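Local coordinates for sarcolemmal membrane-associated protein (Homo sapiens, PDB 6AR0) that joins the STRIPAK core to form an extended complex that dephosphorylates STK3 and so inhibits Hippo signaling, and is represented here by its FHA domain, at residues 46-51 and 119-124; 54-59 and 67-72; 71-76 and 89-94; 78-83 and 101-106. All blocks are in the same frame, centred on the assembly; numbering follows the deposited sequence.

Contact 1 of 4, residues 46-51 and 119-124; sequences FDCKVL and GCIVST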
loop_
_atom_site.group_PDB
_atom_site.type_symbol
_atom_site.label_atom_id
_atom_site.label_comp_id
_atom_site.label_asym_id
_atom_site.label_seq_id
_atom_site.Cartn_x
_atom_site.Cartn_y
_atom_site.Cartn_z
ATOM N N PHE A 46 -2.150 -5.653 -6.728
ATOM C CA PHE A 46 -3.605 -5.633 -6.656
ATOM C C PHE A 46 -4.226 -5.567 -8.043
ATOM O O PHE A 46 -3.803 -4.769 -8.892
ATOM C CB PHE A 46 -4.109 -4.443 -5.828
ATOM C CG PHE A 46 -3.615 -4.450 -4.406
ATOM C CD1 PHE A 46 -4.260 -5.191 -3.419
ATOM C CD2 PHE A 46 -2.486 -3.728 -4.055
ATOM C CE1 PHE A 46 -3.782 -5.203 -2.124
ATOM C CE2 PHE A 46 -2.010 -3.756 -2.758
ATOM C CZ PHE A 46 -2.666 -4.487 -1.796
ATOM N N ASP A 47 -5.236 -6.391 -8.259
ATOM C CA ASP A 47 -6.078 -6.284 -9.443
ATOM C C ASP A 47 -7.041 -5.138 -9.162
ATOM O O ASP A 47 -8.069 -5.312 -8.494
ATOM C CB ASP A 47 -6.794 -7.606 -9.664
ATOM C CG ASP A 47 -7.687 -7.597 -10.861
ATOM O OD1 ASP A 47 -7.707 -6.575 -11.591
ATOM O OD2 ASP A 47 -8.357 -8.627 -11.076
ATOM N N CYS A 48 -6.671 -3.942 -9.624
ATOM C CA CYS A 48 -7.417 -2.713 -9.352
ATOM C C CYS A 48 -7.012 -1.701 -10.407
ATOM O O CYS A 48 -5.827 -1.382 -10.537
ATOM C CB CYS A 48 -7.079 -2.187 -7.952
ATOM S SG CYS A 48 -7.898 -0.645 -7.503
ATOM N N LYS A 49 -8.001 -1.184 -11.133
ATOM C CA LYS A 49 -7.740 -0.397 -12.328
ATOM C C LYS A 49 -6.975 0.882 -12.024
ATOM O O LYS A 49 -6.197 1.356 -12.865
ATOM C CB LYS A 49 -9.077 -0.049 -12.993
ATOM C CG LYS A 49 -8.930 0.583 -14.352
ATOM C CD LYS A 49 -10.264 0.881 -14.997
ATOM C CE LYS A 49 -10.072 1.515 -16.358
ATOM N NZ LYS A 49 -11.352 2.020 -16.886
ATOM N N VAL A 50 -7.241 1.495 -10.872
ATOM C CA VAL A 50 -6.755 2.845 -10.606
ATOM C C VAL A 50 -5.321 2.874 -10.101
ATOM O O VAL A 50 -4.769 3.973 -9.927
ATOM C CB VAL A 50 -7.723 3.611 -9.677
ATOM C CG1 VAL A 50 -9.147 3.626 -10.247
ATOM C CG2 VAL A 50 -7.728 3.025 -8.292
ATOM N N LEU A 51 -4.683 1.723 -9.887
ATOM C CA LEU A 51 -3.281 1.697 -9.473
ATOM C C LEU A 51 -2.362 1.784 -10.678
ATOM O O LEU A 51 -2.671 1.277 -11.760
ATOM C CB LEU A 51 -2.930 0.417 -8.715
ATOM C CG LEU A 51 -3.145 0.505 -7.191
ATOM C CD1 LEU A 51 -4.615 0.648 -6.809
ATOM C CD2 LEU A 51 -2.541 -0.690 -6.488
ATOM N N GLY A 119 -13.314 1.346 -8.012
ATOM C CA GLY A 119 -12.821 1.545 -6.667
ATOM C C GLY A 119 -11.296 1.541 -6.581
ATOM O O GLY A 119 -10.574 1.190 -7.512
ATOM N N CYS A 120 -10.801 1.938 -5.413
ATOM C CA CYS A 120 -9.375 2.001 -5.114
ATOM C C CYS A 120 -9.061 1.051 -3.960
ATOM O O CYS A 120 -9.966 0.473 -3.339
ATOM C CB CYS A 120 -8.958 3.440 -4.765
ATOM S SG CYS A 120 -9.748 4.123 -3.304
ATOM N N ILE A 121 -7.778 0.871 -3.657
ATOM C CA ILE A 121 -7.394 -0.028 -2.576
ATOM C C ILE A 121 -7.326 0.783 -1.290
ATOM O O ILE A 121 -6.594 1.774 -1.214
ATOM C CB ILE A 121 -6.057 -0.705 -2.881
ATOM C CG1 ILE A 121 -6.172 -1.598 -4.120
ATOM C CG2 ILE A 121 -5.543 -1.480 -1.671
ATOM C CD1 ILE A 121 -7.108 -2.779 -3.989
ATOM N N VAL A 122 -8.099 0.368 -0.284
ATOM C CA VAL A 122 -8.104 1.002 1.032
ATOM C C VAL A 122 -7.867 -0.112 2.044
ATOM O O VAL A 122 -8.661 -1.058 2.128
ATOM C CB VAL A 122 -9.419 1.748 1.338
ATOM C CG1 VAL A 122 -9.282 2.546 2.624
ATOM C CG2 VAL A 122 -9.825 2.664 0.182
ATOM N N SER A 123 -6.779 -0.011 2.799
ATOM C CA SER A 123 -6.334 -1.117 3.641
ATOM C C SER A 123 -5.991 -0.630 5.038
ATOM O O SER A 123 -5.509 0.490 5.221
ATOM C CB SER A 123 -5.079 -1.741 3.004
ATOM O OG SER A 123 -4.560 -2.907 3.608
ATOM N N THR A 124 -6.246 -1.459 6.033
ATOM C CA THR A 124 -5.564 -1.288 7.304
ATOM C C THR A 124 -4.234 -2.002 7.190
ATOM O O THR A 124 -4.160 -3.077 6.586
ATOM C CB THR A 124 -6.357 -1.951 8.426
ATOM O OG1 THR A 124 -7.667 -1.391 8.462
ATOM C CG2 THR A 124 -5.672 -1.771 9.783
HETATM O O HOH W 1 -10.605 -0.564 -9.725
#

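Contact 2 of 4, residues 54-59 and 67-72; sequences NHALVW and FYLQDT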
loop_
_atom_site.group_PDB
_atom_site.type_symbol
_atom_site.label_atom_id
_atom_site.label_comp_id
_atom_site.label_asym_id
_atom_site.label_seq_id
_atom_site.Cartn_x
_atom_site.Cartn_y
_atom_site.Cartn_z
ATOM N N ASN A 54 3.931 0.724 -11.165
ATOM C CA ASN A 54 4.918 0.996 -10.125
ATOM C C ASN A 54 4.343 2.120 -9.272
ATOM O O ASN A 54 4.634 3.296 -9.468
ATOM C CB ASN A 54 6.249 1.381 -10.737
ATOM C CG ASN A 54 6.732 0.367 -11.748
ATOM O OD1 ASN A 54 6.831 -0.817 -11.450
ATOM N ND2 ASN A 54 7.013 0.825 -12.960
ATOM N N HIS A 55 3.477 1.747 -8.336
ATOM C CA HIS A 55 2.660 2.724 -7.632
ATOM C C HIS A 55 3.348 3.266 -6.382
ATOM O O HIS A 55 3.411 4.481 -6.168
ATOM C CB HIS A 55 1.319 2.071 -7.284
ATOM C CG HIS A 55 0.283 3.040 -6.846
ATOM N ND1 HIS A 55 -0.772 3.413 -7.648
ATOM C CD2 HIS A 55 0.170 3.753 -5.704
ATOM C CE1 HIS A 55 -1.500 4.303 -7.005
ATOM N NE2 HIS A 55 -0.951 4.526 -5.825
ATOM N N ALA A 56 3.864 2.367 -5.553
ATOM C CA ALA A 56 4.482 2.753 -4.295
ATOM C C ALA A 56 5.464 1.657 -3.898
ATOM O O ALA A 56 5.600 0.631 -4.571
ATOM C CB ALA A 56 3.421 3.029 -3.221
ATOM N N LEU A 57 6.172 1.910 -2.805
ATOM C CA LEU A 57 7.168 1.007 -2.263
ATOM C C LEU A 57 7.022 1.015 -0.752
ATOM O O LEU A 57 6.868 2.081 -0.159
ATOM C CB LEU A 57 8.544 1.533 -2.662
ATOM C CG LEU A 57 9.755 0.619 -2.511
ATOM C CD1 LEU A 57 9.637 -0.612 -3.394
ATOM C CD2 LEU A 57 11.014 1.393 -2.839
ATOM N N VAL A 58 7.054 -0.166 -0.130
ATOM C CA VAL A 58 6.950 -0.294 1.321
ATOM C C VAL A 58 8.136 -1.098 1.835
ATOM O O VAL A 58 8.552 -2.078 1.212
ATOM C CB VAL A 58 5.589 -0.917 1.741
ATOM C CG1 VAL A 58 5.391 -2.331 1.184
ATOM C CG2 VAL A 58 5.422 -0.902 3.241
ATOM N N TRP A 59 8.687 -0.689 2.979
ATOM C CA TRP A 59 9.851 -1.390 3.499
ATOM C C TRP A 59 9.968 -1.210 5.001
ATOM O O TRP A 59 9.343 -0.343 5.613
ATOM C CB TRP A 59 11.145 -0.957 2.809
ATOM C CG TRP A 59 11.643 0.448 3.097
ATOM C CD1 TRP A 59 12.580 0.814 4.013
ATOM C CD2 TRP A 59 11.264 1.642 2.405
ATOM N NE1 TRP A 59 12.806 2.162 3.933
ATOM C CE2 TRP A 59 12.016 2.694 2.948
ATOM C CE3 TRP A 59 10.374 1.918 1.362
ATOM C CZ2 TRP A 59 11.921 3.998 2.477
ATOM C CZ3 TRP A 59 10.272 3.213 0.900
ATOM C CH2 TRP A 59 11.040 4.237 1.458
ATOM N N PHE A 67 9.141 1.621 9.717
ATOM C CA PHE A 67 8.544 1.193 8.467
ATOM C C PHE A 67 8.204 2.428 7.646
ATOM O O PHE A 67 7.781 3.462 8.193
ATOM C CB PHE A 67 7.249 0.423 8.737
ATOM C CG PHE A 67 7.435 -0.892 9.439
ATOM C CD1 PHE A 67 7.391 -2.082 8.738
ATOM C CD2 PHE A 67 7.618 -0.941 10.808
ATOM C CE1 PHE A 67 7.544 -3.297 9.399
ATOM C CE2 PHE A 67 7.776 -2.152 11.466
ATOM C CZ PHE A 67 7.720 -3.315 10.761
ATOM N N TYR A 68 8.311 2.297 6.321
ATOM C CA TYR A 68 8.089 3.421 5.433
ATOM C C TYR A 68 7.268 3.033 4.218
ATOM O O TYR A 68 7.311 1.897 3.739
ATOM C CB TYR A 68 9.403 3.987 4.905
ATOM C CG TYR A 68 10.236 4.613 5.980
ATOM C CD1 TYR A 68 10.051 5.945 6.328
ATOM C CD2 TYR A 68 11.181 3.884 6.659
ATOM C CE1 TYR A 68 10.799 6.542 7.307
ATOM C CE2 TYR A 68 11.954 4.474 7.656
ATOM C CZ TYR A 68 11.745 5.806 7.970
ATOM O OH TYR A 68 12.487 6.429 8.943
ATOM N N LEU A 69 6.572 4.031 3.693
ATOM C CA LEU A 69 5.848 3.973 2.437
ATOM C C LEU A 69 6.269 5.158 1.580
ATOM O O LEU A 69 6.410 6.279 2.082
ATOM C CB LEU A 69 4.345 4.043 2.730
ATOM C CG LEU A 69 3.363 3.966 1.566
ATOM C CD1 LEU A 69 3.491 2.645 0.831
ATOM C CD2 LEU A 69 1.936 4.158 2.068
ATOM N N GLN A 70 6.489 4.917 0.288
ATOM C CA GLN A 70 6.877 5.967 -0.639
ATOM C C GLN A 70 6.064 5.840 -1.915
ATOM O O GLN A 70 5.987 4.754 -2.502
ATOM C CB GLN A 70 8.366 5.850 -0.965
ATOM C CG GLN A 70 8.865 6.923 -1.889
ATOM C CD GLN A 70 10.351 6.838 -2.070
ATOM O OE1 GLN A 70 10.925 5.745 -2.091
ATOM N NE2 GLN A 70 10.996 7.984 -2.187
ATOM N N ASP A 71 5.495 6.950 -2.372
ATOM C CA ASP A 71 4.815 6.973 -3.660
ATOM C C ASP A 71 5.866 7.111 -4.757
ATOM O O ASP A 71 6.716 8.007 -4.697
ATOM C CB ASP A 71 3.833 8.143 -3.712
ATOM C CG ASP A 71 3.029 8.166 -4.986
ATOM O OD1 ASP A 71 3.644 8.299 -6.066
ATOM O OD2 ASP A 71 1.789 8.013 -4.879
ATOM N N THR A 72 5.836 6.206 -5.732
ATOM C CA THR A 72 6.817 6.200 -6.824
ATOM C C THR A 72 6.198 6.716 -8.126
ATOM O O THR A 72 6.166 6.040 -9.151
ATOM C CB THR A 72 7.408 4.800 -6.991
ATOM O OG1 THR A 72 6.368 3.860 -7.284
ATOM C CG2 THR A 72 8.125 4.355 -5.745
HETATM O O HOH W 2 6.664 1.135 -7.203
#

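Contact 3 of 4, residues 71-76 and 89-94; sequences DTKSSN and SEESPP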
loop_
_atom_site.group_PDB
_atom_site.type_symbol
_atom_site.label_atom_id
_atom_site.label_comp_id
_atom_site.label_asym_id
_atom_site.label_seq_id
_atom_site.Cartn_x
_atom_site.Cartn_y
_atom_site.Cartn_z
ATOM N N ASP A 71 5.495 6.950 -2.372
ATOM C CA ASP A 71 4.815 6.973 -3.660
ATOM C C ASP A 71 5.866 7.111 -4.757
ATOM O O ASP A 71 6.716 8.007 -4.697
ATOM C CB ASP A 71 3.833 8.143 -3.712
ATOM C CG ASP A 71 3.029 8.166 -4.986
ATOM O OD1 ASP A 71 3.644 8.299 -6.066
ATOM O OD2 ASP A 71 1.789 8.013 -4.879
ATOM N N THR A 72 5.836 6.206 -5.732
ATOM C CA THR A 72 6.817 6.200 -6.824
ATOM C C THR A 72 6.198 6.716 -8.126
ATOM O O THR A 72 6.166 6.040 -9.151
ATOM C CB THR A 72 7.408 4.800 -6.991
ATOM O OG1 THR A 72 6.368 3.860 -7.284
ATOM C CG2 THR A 72 8.125 4.355 -5.745
ATOM N N LYS A 73 5.722 7.960 -8.082
ATOM C CA LYS A 73 5.135 8.623 -9.247
ATOM C C LYS A 73 3.824 7.966 -9.682
ATOM O O LYS A 73 3.570 7.801 -10.876
ATOM C CB LYS A 73 6.121 8.709 -10.421
ATOM C CG LYS A 73 7.465 9.299 -10.042
ATOM C CD LYS A 73 8.338 9.550 -11.254
ATOM C CE LYS A 73 9.700 10.099 -10.852
ATOM N NZ LYS A 73 10.548 9.085 -10.161
ATOM N N SER A 74 2.976 7.604 -8.723
ATOM C CA SER A 74 1.681 7.048 -9.081
ATOM C C SER A 74 0.851 8.110 -9.789
ATOM O O SER A 74 0.950 9.307 -9.504
ATOM C CB SER A 74 0.917 6.558 -7.849
ATOM O OG SER A 74 0.358 7.634 -7.114
ATOM N N SER A 75 -0.006 7.655 -10.701
ATOM C CA SER A 75 -0.910 8.579 -11.369
ATOM C C SER A 75 -1.971 9.114 -10.422
ATOM O O SER A 75 -2.294 10.310 -10.469
ATOM C CB SER A 75 -1.580 7.892 -12.554
ATOM O OG SER A 75 -0.616 7.434 -13.482
ATOM N N ASN A 76 -2.535 8.253 -9.564
ATOM C CA ASN A 76 -3.760 8.588 -8.841
ATOM C C ASN A 76 -3.600 8.743 -7.336
ATOM O O ASN A 76 -4.598 9.033 -6.652
ATOM C CB ASN A 76 -4.869 7.584 -9.157
ATOM C CG ASN A 76 -5.302 7.659 -10.598
ATOM O OD1 ASN A 76 -5.423 8.748 -11.169
ATOM N ND2 ASN A 76 -5.526 6.505 -11.203
ATOM N N SER A 89 1.851 11.724 -10.554
ATOM C CA SER A 89 3.043 11.485 -11.356
ATOM C C SER A 89 4.310 12.070 -10.741
ATOM O O SER A 89 5.300 12.274 -11.443
ATOM C CB SER A 89 2.849 11.961 -12.800
ATOM O OG SER A 89 1.748 11.281 -13.386
ATOM N N GLU A 90 4.319 12.309 -9.430
ATOM C CA GLU A 90 5.505 12.771 -8.725
ATOM C C GLU A 90 5.858 11.821 -7.589
ATOM O O GLU A 90 4.998 11.135 -7.040
ATOM C CB GLU A 90 5.289 14.180 -8.177
ATOM C CG GLU A 90 5.014 15.197 -9.275
ATOM C CD GLU A 90 5.111 16.632 -8.794
ATOM O OE1 GLU A 90 5.451 16.845 -7.610
ATOM O OE2 GLU A 90 4.848 17.548 -9.605
ATOM N N GLU A 91 7.140 11.786 -7.242
ATOM C CA GLU A 91 7.646 10.918 -6.191
ATOM C C GLU A 91 7.485 11.615 -4.848
ATOM O O GLU A 91 7.671 12.833 -4.746
ATOM C CB GLU A 91 9.125 10.610 -6.451
ATOM C CG GLU A 91 9.722 9.534 -5.557
ATOM C CD GLU A 91 11.212 9.355 -5.779
ATOM O OE1 GLU A 91 11.964 10.340 -5.622
ATOM O OE2 GLU A 91 11.632 8.228 -6.117
ATOM N N SER A 92 7.138 10.849 -3.821
ATOM C CA SER A 92 7.146 11.392 -2.474
ATOM C C SER A 92 8.456 11.063 -1.786
ATOM O O SER A 92 9.187 10.169 -2.211
ATOM C CB SER A 92 5.999 10.804 -1.643
ATOM O OG SER A 92 6.258 9.481 -1.181
ATOM N N PRO A 93 8.779 11.750 -0.697
ATOM C CA PRO A 93 9.814 11.240 0.197
ATOM C C PRO A 93 9.324 9.991 0.903
ATOM O O PRO A 93 8.120 9.691 0.883
ATOM C CB PRO A 93 10.019 12.386 1.196
ATOM C CG PRO A 93 8.760 13.139 1.178
ATOM C CD PRO A 93 8.119 12.950 -0.157
ATOM N N PRO A 94 10.211 9.238 1.543
ATOM C CA PRO A 94 9.755 8.173 2.441
ATOM C C PRO A 94 8.897 8.767 3.547
ATOM O O PRO A 94 9.266 9.764 4.153
ATOM C CB PRO A 94 11.059 7.592 2.992
ATOM C CG PRO A 94 12.097 7.966 1.978
ATOM C CD PRO A 94 11.682 9.323 1.497
HETATM O O HOH W 3 9.919 7.069 -8.115
HETATM O O HOH W 4 -1.439 11.938 -12.636
#

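Contact 4 of 4, residues 78-83 and 101-106; sequences TFINSQ and DIIQFG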
loop_
_atom_site.group_PDB
_atom_site.type_symbol
_atom_site.label_atom_id
_atom_site.label_comp_id
_atom_site.label_asym_id
_atom_site.label_seq_id
_atom_site.Cartn_x
_atom_site.Cartn_y
_atom_site.Cartn_z
ATOM N N THR A 78 -1.220 8.066 -3.395
ATOM C CA THR A 78 -1.048 7.186 -2.251
ATOM C C THR A 78 -1.327 8.017 -1.014
ATOM O O THR A 78 -0.936 9.188 -0.959
ATOM C CB THR A 78 0.404 6.663 -2.200
ATOM O OG1 THR A 78 0.692 5.946 -3.401
ATOM C CG2 THR A 78 0.635 5.733 -1.024
ATOM N N PHE A 79 -2.001 7.420 -0.022
ATOM C CA PHE A 79 -2.448 8.168 1.148
ATOM C C PHE A 79 -2.151 7.389 2.426
ATOM O O PHE A 79 -2.313 6.167 2.458
ATOM C CB PHE A 79 -3.965 8.469 1.095
ATOM C CG PHE A 79 -4.428 9.101 -0.196
ATOM C CD1 PHE A 79 -4.721 10.451 -0.259
ATOM C CD2 PHE A 79 -4.566 8.342 -1.352
ATOM C CE1 PHE A 79 -5.137 11.023 -1.449
ATOM C CE2 PHE A 79 -4.965 8.913 -2.534
ATOM C CZ PHE A 79 -5.256 10.257 -2.581
ATOM N N ILE A 80 -1.705 8.105 3.462
ATOM C CA ILE A 80 -1.610 7.587 4.826
ATOM C C ILE A 80 -2.623 8.352 5.660
ATOM O O ILE A 80 -2.527 9.579 5.778
ATOM C CB ILE A 80 -0.201 7.757 5.417
ATOM C CG1 ILE A 80 0.854 6.999 4.601
ATOM C CG2 ILE A 80 -0.176 7.315 6.885
ATOM C CD1 ILE A 80 2.284 7.394 4.951
ATOM N N ASN A 81 -3.611 7.648 6.209
ATOM C CA ASN A 81 -4.658 8.276 7.015
ATOM C C ASN A 81 -5.234 9.495 6.303
ATOM O O ASN A 81 -5.395 10.577 6.872
ATOM C CB ASN A 81 -4.134 8.599 8.406
ATOM C CG ASN A 81 -3.604 7.360 9.097
ATOM O OD1 ASN A 81 -4.146 6.277 8.912
ATOM N ND2 ASN A 81 -2.564 7.504 9.896
ATOM N N SER A 82 -5.526 9.293 5.022
ATOM C CA SER A 82 -6.203 10.257 4.144
ATOM C C SER A 82 -5.320 11.405 3.669
ATOM O O SER A 82 -5.837 12.322 3.029
ATOM C CB SER A 82 -7.474 10.858 4.761
ATOM O OG SER A 82 -8.323 9.863 5.306
ATOM N N GLN A 83 -4.019 11.379 3.941
ATOM C CA GLN A 83 -3.107 12.445 3.533
ATOM C C GLN A 83 -2.283 11.963 2.349
ATOM O O GLN A 83 -1.594 10.943 2.439
ATOM C CB GLN A 83 -2.177 12.824 4.686
ATOM C CG GLN A 83 -2.924 13.205 5.942
ATOM C CD GLN A 83 -3.914 14.299 5.697
ATOM O OE1 GLN A 83 -3.648 15.244 4.950
ATOM N NE2 GLN A 83 -5.083 14.171 6.306
ATOM N N ASP A 101 -2.367 2.200 10.755
ATOM C CA ASP A 101 -2.639 3.184 9.725
ATOM C C ASP A 101 -3.605 2.628 8.681
ATOM O O ASP A 101 -3.662 1.424 8.405
ATOM C CB ASP A 101 -1.355 3.603 9.014
ATOM C CG ASP A 101 -0.505 4.574 9.797
ATOM O OD1 ASP A 101 -0.973 5.144 10.806
ATOM O OD2 ASP A 101 0.657 4.775 9.358
ATOM N N ILE A 102 -4.357 3.541 8.082
ATOM C CA ILE A 102 -5.194 3.251 6.924
ATOM C C ILE A 102 -4.448 3.759 5.697
ATOM O O ILE A 102 -4.167 4.954 5.578
ATOM C CB ILE A 102 -6.574 3.914 7.038
ATOM C CG1 ILE A 102 -7.290 3.461 8.317
ATOM C CG2 ILE A 102 -7.400 3.622 5.791
ATOM C CD1 ILE A 102 -7.461 1.975 8.435
ATOM N N ILE A 103 -4.105 2.859 4.794
ATOM C CA ILE A 103 -3.295 3.161 3.621
ATOM C C ILE A 103 -4.163 2.999 2.385
ATOM O O ILE A 103 -4.860 1.992 2.244
ATOM C CB ILE A 103 -2.126 2.155 3.559
ATOM C CG1 ILE A 103 -1.333 2.142 4.864
ATOM C CG2 ILE A 103 -1.253 2.387 2.352
ATOM C CD1 ILE A 103 -0.758 3.448 5.151
ATOM N N GLN A 104 -4.096 3.960 1.469
ATOM C CA GLN A 104 -4.928 3.953 0.273
ATOM C C GLN A 104 -4.060 4.126 -0.964
ATOM O O GLN A 104 -3.165 4.970 -0.991
ATOM C CB GLN A 104 -5.979 5.062 0.353
ATOM C CG GLN A 104 -6.838 5.188 -0.884
ATOM C CD GLN A 104 -7.912 6.233 -0.720
ATOM O OE1 GLN A 104 -8.557 6.301 0.334
ATOM N NE2 GLN A 104 -8.130 7.051 -1.744
ATOM N N PHE A 105 -4.338 3.329 -1.989
ATOM C CA PHE A 105 -3.673 3.431 -3.284
ATOM C C PHE A 105 -4.732 3.744 -4.328
ATOM O O PHE A 105 -5.678 2.972 -4.521
ATOM C CB PHE A 105 -2.944 2.139 -3.645
ATOM C CG PHE A 105 -2.048 1.639 -2.556
ATOM C CD1 PHE A 105 -0.959 2.383 -2.136
ATOM C CD2 PHE A 105 -2.309 0.446 -1.902
ATOM C CE1 PHE A 105 -0.135 1.931 -1.117
ATOM C CE2 PHE A 105 -1.488 -0.004 -0.879
ATOM C CZ PHE A 105 -0.415 0.733 -0.486
ATOM N N GLY A 106 -4.556 4.869 -5.011
ATOM C CA GLY A 106 -5.541 5.361 -5.951
ATOM C C GLY A 106 -6.669 6.091 -5.248
ATOM O O GLY A 106 -6.671 6.295 -4.030
HETATM O O HOH W 5 -5.522 6.756 3.742
#

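Contact 1 of 4, residues 46-51 and 119-124
In the FHA beta sandwich of this chain, the loop 46-51, leaving strand 44-46, lies against residues 119-124 of the long strand 117-128, and Ile121 packs between them. Phe46 can be followed along its length. Its CB rests 3.9 Å from Ile121 CD1, and its CG meets Ile121 CG1. One carbon further out, Phe46 CD1 is 3.8 Å from Ile121 CD1, while CE1 and CZ lie below the other branch: Ile121 CG2 stands 4.1 Å from the Phe46 ring centroid, only 8° off the ring normal, a CH-pi contact over the face. With CG1 anti to the carbonyl carbon (chi1 -64°), Ile121 has CG2 anti to its backbone N. An alanine in place of Phe46 would probably leave this buried isoleucine poorly packed and would lose the edge-to-face meeting with Phe17.

The case illustrates how one branched side chain can be enclosed from several directions. The Leu51 side chain crosses that of Ile121 at about a right angle, its CD1 touching Ile121 CG1, and Cys48 SG, anti to its own backbone N, packs 3.9 Å from the same CG1. Val50 CG2 extends the apolar surface to Cys120 CB. No direct hydrogen bond joins the two segments; instead, one water accepts from Lys49 N and donates to Gly119 O, 2.8 Å from that oxygen.

Contact 2 of 4, residues 54-59 and 67-72
Asp71 OD2 is gripped by two hydroxyls, those of Ser74 and Thr78, each hydrogen-bonded to it. Beside this buried carboxylate the imidazole of His55 is pinned at both nitrogens, ND1 to Ser52 N and NE2 to Gly77 O, which fixes its rotation. The backbone then takes over. Thr72 N binds His55 O from above the carbonyl plane, and one water spans Ala56 O and Thr72 OG1.

These residues open an antiparallel hairpin, strands 56-61 and 66-71, within one sheet of the FHA sandwich; His55 and Ala56 together face Ile30 as a classic beta bulge. Leu57-Gln70 and Trp59-Tyr68 are its hydrogen-bonded pairs, with Tyr68 N 2.9 Å from Trp59 O.

On the face bearing these four side chains, Trp59 does most of the work. Its CG takes the crowded position between N and carbonyl carbon (chi1 70°), laying the indole across Tyr68. Tyr68 CB sits 3.6 Å from the centroid of the Trp59 six-membered ring, over its face, whereas the phenol ring is displaced past the indole's five-membered ring, with little overlap. Gln70 CB meets the indole edge in plane, 3.8 Å from Trp59 CZ3. A serine in place of Trp59 would probably strip Tyr68 and Gln70 of this shared packing surface. On the opposite face Leu69 CD1 reaches Ala56 CB at 4.1 Å.

Contact 3 of 4, residues 71-76 and 89-94
Two loops run side by side here, held firmly by backbone bonds at Asp71-Ser92 and Ser74-Ser89 and more loosely around Lys73, Glu90 and Glu91. Asp71 and Ser92 are joined twice. Ser92 N donates to Asp71 O on a lone pair in the carbonyl plane, at 3.0 Å, and Asp71 N returns a bond to Ser92 OG at 2.9 Å. The serine hydroxyl sits in the crowded position between its backbone N and carbonyl carbon (chi1 78°) and spends its own proton on Pro93 O, so it can act as acceptor toward Asp71 N. This is a worked instance of a buried hydroxyl used in both directions. Ser92 O is taken in turn by the Gln70 amide.

Asp71 also shapes its own loop. Its OD1 accepts from Ser74 N through the syn lone pair in a nearly straight bond (168°), an Asx motif, and Ser74 OG donates to the syn lone pair of Asp71 OD2 over 2.7 Å. The turn so formed presents Ser74 O to Ser89 N, 2.8 Å away. Beyond it Asn76 ND2 bonds to Val50 O and Ser75 N to Ser52 OG; as in other FHA domains, the loops joined here probably form part of the surface that recognises phosphothreonine peptides.

The bond from Lys73 N to Glu90 O is weak and bent. The Lys73 stem passes Glu91 N, with CG 3.8 Å from it, but its bent tip forms no salt bridge: Lys73 NZ stays 4.3 Å from Glu91 OE2, and a water accepts from the ammonium and donates to that carboxylate oxygen.

Contact 4 of 4, residues 78-83 and 101-106
Strands 78-80 and 102-105 run antiparallel, their axes 4.7 Å apart at closest and 171° between directions, with Phe79-Gln104 as the hydrogen-bonded pair. The pairing runs on into the type I' turn from Ile80 to Gln83, where the Asn81 side chain supplies the acceptor. Asn81 N donates to Ile102 O, while its amide OD1 receives Ile102 N at 2.9 Å, imitating one more backbone pair. The other half of that amide, ND2, reaches Asp101 OD1 at 3.0 Å, coming down from above the carboxylate, whose plane stands at 84° to the amide. The second carboxylate oxygen, OD2, is held by Leu98 N. One amide thus uses both its oxygen and its nitrogen, which fixes its orientation.

Phe79 and Gln104 lie side by side, pointing the same way. Gln104, extended beyond CG, carries its NE2 to Gly106 O (2.8 Å), passing 3.8 Å from Phe79 CE2. Gln104 O lies at the edge of the Phe79 ring, in its plane. On the other face Ile80 CG1 packs 3.9 Å from Ile103 CD1, and Thr78 CG2 lies alongside Phe105 CD1.

No helix takes part. Strand 117-128 pairs with 102-105 on its other edge, strand 83-84 with 78-80, and from the second sheet of the sandwich Leu69 and Ile97 meet Ile80 and Ile103.

How the contacts relate
From the N terminus, contact 1 opens first, at 46-51, and closes last, at 119-124, so the other three lie within the span it bounds. Contact 2 is the short closure of a hairpin. Contact 3 starts on the stretch where contact 2 ends, sharing Asp71 and Thr72. Contact 4 opens at 78-83, before contact 3 has closed, and ends at 101-106: these two cross, whereas contacts 2 and 4 follow in series. Contacts 1 and 4 meet within one sheet, since strands 117-128 and 102-105 are neighbours. Strand 66-71 packs on 102-105, joining contacts 2 and 4 across the sandwich, and the loops of contacts 3 and 1 are linked as well.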